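Long-range contact in intermedilysin (Streptococcus intermedius, PDB 5IMW), which probably lyses host cells by binding cholesterol-containing membranes and changing shape to insert as an oligomeric pore: residues 425-430 against 439-444. Residues are numbered along the deposited sequence; the frame is centred on the assembly and turned at random.
Sequences VKVLGA and RLIYSK
Val425 and Lys444 face each other as an antiparallel hydrogen-bonded pair: Val425 N donates to Lys444 O at 3.1 Å, and the return bond from Lys444 N is weak. Ser443 adds a CA-H...O contact to Val425 O. At the other end Gly429, with only backbone to present, pairs with Arg439, whose long charged chain suits an exposed position and leads away from 425-430. Gly429 N meets Arg439 O within the carbonyl plane at 2.7 Å; in return Arg439 N stands above the plane of the Gly429 carbonyl. Between these ends the 439-444 strand turns a corner at Ile441, whose N still reaches Val427 O at 3.3 Å.

The apolar contacts lie on both faces. Val427, a branched residue suited to an extended strand, divides its methyls: CG2, anti to the backbone N, meets Ile441 CD1 at 3.5 Å, while CG1 packs on Tyr442 CB and sits at the ring's edge, near its plane. The end of Ile441 comes back towards Leu428 CA. On the Lys426 face, the apolar Leu428 and Leu440 cross obliquely, their CD2 methyls 3.4 Å apart.

This beta hairpin edges a four-stranded antiparallel sheet in the C-terminal beta-sandwich domain, about 47 Å from the chain's centre. Strand 375-386 flanks 420-429 on its other side: Lys426 is long enough for NZ to bond Tyr380 OH, its charge against the Tyr378 ring, and Val427 packs on Phe377.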
ATOM      1  N   VAL A 425      24.915 -20.242  24.490  1.00115.28           N
ATOM      2  CA  VAL A 425      26.350 -20.488  24.555  1.00111.94           C
ATOM      3  C   VAL A 425      26.841 -20.079  25.934  1.00117.65           C
ATOM      4  O   VAL A 425      26.906 -18.883  26.245  1.00116.10           O
ATOM      5  CB  VAL A 425      27.116 -19.726  23.466  1.00119.20           C
ATOM      6  CG1 VAL A 425      28.609 -19.988  23.583  1.00116.05           C
ATOM      7  CG2 VAL A 425      26.613 -20.119  22.086  1.00124.57           C
ATOM      8  N   LYS A 426      27.200 -21.062  26.753  1.00106.21           N
ATOM      9  CA  LYS A 426      27.954 -20.822  27.972  1.00104.51           C
ATOM     10  C   LYS A 426      29.398 -21.228  27.717  1.00112.43           C
ATOM     11  O   LYS A 426      29.656 -22.233  27.048  1.00119.04           O
ATOM     12  CB  LYS A 426      27.395 -21.619  29.153  1.00108.37           C
ATOM     13  CG  LYS A 426      27.556 -20.940  30.509  1.00112.94           C
ATOM     14  CD  LYS A 426      27.698 -21.960  31.642  1.00120.11           C
ATOM     15  CE  LYS A 426      26.375 -22.635  31.982  1.00108.98           C
ATOM     16  NZ  LYS A 426      26.411 -24.109  31.770  1.00 97.64           N
ATOM     17  N   VAL A 427      30.334 -20.451  28.251  1.00119.62           N
ATOM     18  CA  VAL A 427      31.756 -20.712  28.040  1.00129.31           C
ATOM     19  C   VAL A 427      32.522 -20.169  29.237  1.00128.08           C
ATOM     20  O   VAL A 427      32.359 -19.005  29.612  1.00142.12           O
ATOM     21  CB  VAL A 427      32.260 -20.090  26.719  1.00123.65           C
ATOM     22  CG1 VAL A 427      32.020 -18.604  26.692  1.00121.88           C
ATOM     23  CG2 VAL A 427      33.734 -20.413  26.479  1.00114.20           C
ATOM     24  N   LEU A 428      33.346 -21.019  29.846  1.00117.16           N
ATOM     25  CA  LEU A 428      34.088 -20.638  31.037  1.00129.92           C
ATOM     26  C   LEU A 428      35.478 -21.256  30.986  1.00131.52           C
ATOM     27  O   LEU A 428      35.707 -22.273  30.326  1.00126.93           O
ATOM     28  CB  LEU A 428      33.366 -21.067  32.324  1.00129.96           C
ATOM     29  CG  LEU A 428      31.901 -21.496  32.224  1.00119.92           C
ATOM     30  CD1 LEU A 428      31.792 -22.938  31.764  1.00126.50           C
ATOM     31  CD2 LEU A 428      31.190 -21.303  33.558  1.00133.94           C
ATOM     32  N   GLY A 429      36.408 -20.620  31.693  1.00127.47           N
ATOM     33  CA  GLY A 429      37.775 -21.098  31.763  1.00123.21           C
ATOM     34  C   GLY A 429      38.256 -21.318  33.182  1.00142.65           C
ATOM     35  O   GLY A 429      37.510 -21.824  34.026  1.00128.51           O
ATOM     36  N   ALA A 430      39.505 -20.950  33.455  1.00182.80           N
ATOM     37  CA  ALA A 430      40.082 -21.100  34.783  1.00157.25           C
ATOM     38  C   ALA A 430      41.035 -19.943  35.041  1.00166.81           C
ATOM     39  O   ALA A 430      41.799 -19.550  34.155  1.00122.35           O
ATOM     40  CB  ALA A 430      40.818 -22.437  34.930  1.00132.76           C
ATOM     41  N   ARG A 439      35.352 -19.851  35.517  1.00143.76           N
ATOM     42  CA  ARG A 439      35.119 -18.422  35.344  1.00142.73           C
ATOM     43  C   ARG A 439      34.599 -18.135  33.940  1.00143.92           C
ATOM     44  O   ARG A 439      35.101 -18.688  32.958  1.00147.55           O
ATOM     45  CB  ARG A 439      36.407 -17.635  35.605  1.00137.39           C
ATOM     46  CG  ARG A 439      36.242 -16.132  35.501  1.00154.31           C
ATOM     47  CD  ARG A 439      37.338 -15.398  36.251  1.00144.90           C
ATOM     48  NE  ARG A 439      36.825 -14.209  36.927  1.00154.36           N
ATOM     49  CZ  ARG A 439      37.353 -13.680  38.027  1.00151.47           C
ATOM     50  NH1 ARG A 439      38.413 -14.233  38.601  1.00130.84           N
ATOM     51  NH2 ARG A 439      36.810 -12.596  38.563  1.00134.38           N
ATOM     52  N   LEU A 440      33.611 -17.241  33.858  1.00125.35           N
ATOM     53  CA  LEU A 440      32.930 -16.928  32.607  1.00138.76           C
ATOM     54  C   LEU A 440      33.783 -15.992  31.752  1.00124.32           C
ATOM     55  O   LEU A 440      34.485 -15.123  32.279  1.00118.08           O
ATOM     56  CB  LEU A 440      31.578 -16.279  32.912  1.00165.97           C
ATOM     57  CG  LEU A 440      30.333 -16.788  32.184  1.00143.02           C
ATOM     58  CD1 LEU A 440      30.458 -16.532  30.709  1.00123.75           C
ATOM     59  CD2 LEU A 440      30.094 -18.269  32.459  1.00127.82           C
ATOM     60  N   ILE A 441      33.711 -16.150  30.428  1.00126.43           N
ATOM     61  CA  ILE A 441      34.456 -15.257  29.542  1.00137.29           C
ATOM     62  C   ILE A 441      33.524 -14.729  28.462  1.00144.36           C
ATOM     63  O   ILE A 441      33.863 -13.780  27.746  1.00134.28           O
ATOM     64  CB  ILE A 441      35.681 -15.935  28.897  1.00144.01           C
ATOM     65  CG1 ILE A 441      36.027 -17.275  29.547  1.00131.82           C
ATOM     66  CG2 ILE A 441      36.900 -15.019  28.977  1.00139.60           C
ATOM     67  CD1 ILE A 441      35.418 -18.451  28.837  1.00119.62           C
ATOM     68  N   TYR A 442      32.336 -15.318  28.355  1.00139.28           N
ATOM     69  CA  TYR A 442      31.374 -14.917  27.340  1.00133.64           C
ATOM     70  C   TYR A 442      30.085 -15.682  27.562  1.00122.44           C
ATOM     71  O   TYR A 442      30.088 -16.829  28.019  1.00129.82           O
ATOM     72  CB  TYR A 442      31.902 -15.152  25.918  1.00127.73           C
ATOM     73  CG  TYR A 442      30.945 -14.797  24.793  1.00139.56           C
ATOM     74  CD1 TYR A 442      29.984 -15.702  24.357  1.00136.86           C
ATOM     75  CD2 TYR A 442      31.032 -13.574  24.138  1.00122.44           C
ATOM     76  CE1 TYR A 442      29.122 -15.389  23.317  1.00141.56           C
ATOM     77  CE2 TYR A 442      30.176 -13.251  23.095  1.00120.19           C
ATOM     78  CZ  TYR A 442      29.222 -14.163  22.689  1.00139.58           C
ATOM     79  OH  TYR A 442      28.373 -13.844  21.652  1.00132.38           O
ATOM     80  N   SER A 443      28.989 -15.016  27.232  1.00116.86           N
ATOM     81  CA  SER A 443      27.663 -15.599  27.351  1.00116.07           C
ATOM     82  C   SER A 443      26.702 -14.889  26.412  1.00113.98           C
ATOM     83  O   SER A 443      26.652 -13.655  26.394  1.00116.25           O
ATOM     84  CB  SER A 443      27.149 -15.496  28.784  1.00126.50           C
ATOM     85  OG  SER A 443      25.877 -16.104  28.872  1.00111.47           O
ATOM     86  N   LYS A 444      25.935 -15.676  25.657  1.00113.77           N
ATOM     87  CA  LYS A 444      24.893 -15.164  24.773  1.00124.05           C
ATOM     88  C   LYS A 444      23.741 -16.160  24.722  1.00121.68           C
ATOM     89  O   LYS A 444      23.893 -17.334  25.072  1.00105.97           O
ATOM     90  CB  LYS A 444      25.423 -14.912  23.358  1.00113.76           C
ATOM     91  CG  LYS A 444      24.968 -13.587  22.769  1.00132.58           C
ATOM     92  CD  LYS A 444      25.851 -12.447  23.247  1.00131.24           C
ATOM     93  CE  LYS A 444      25.095 -11.128  23.284  1.00119.62           C
ATOM     94  NZ  LYS A 444      25.996  -9.966  23.530  1.00120.23           N
TER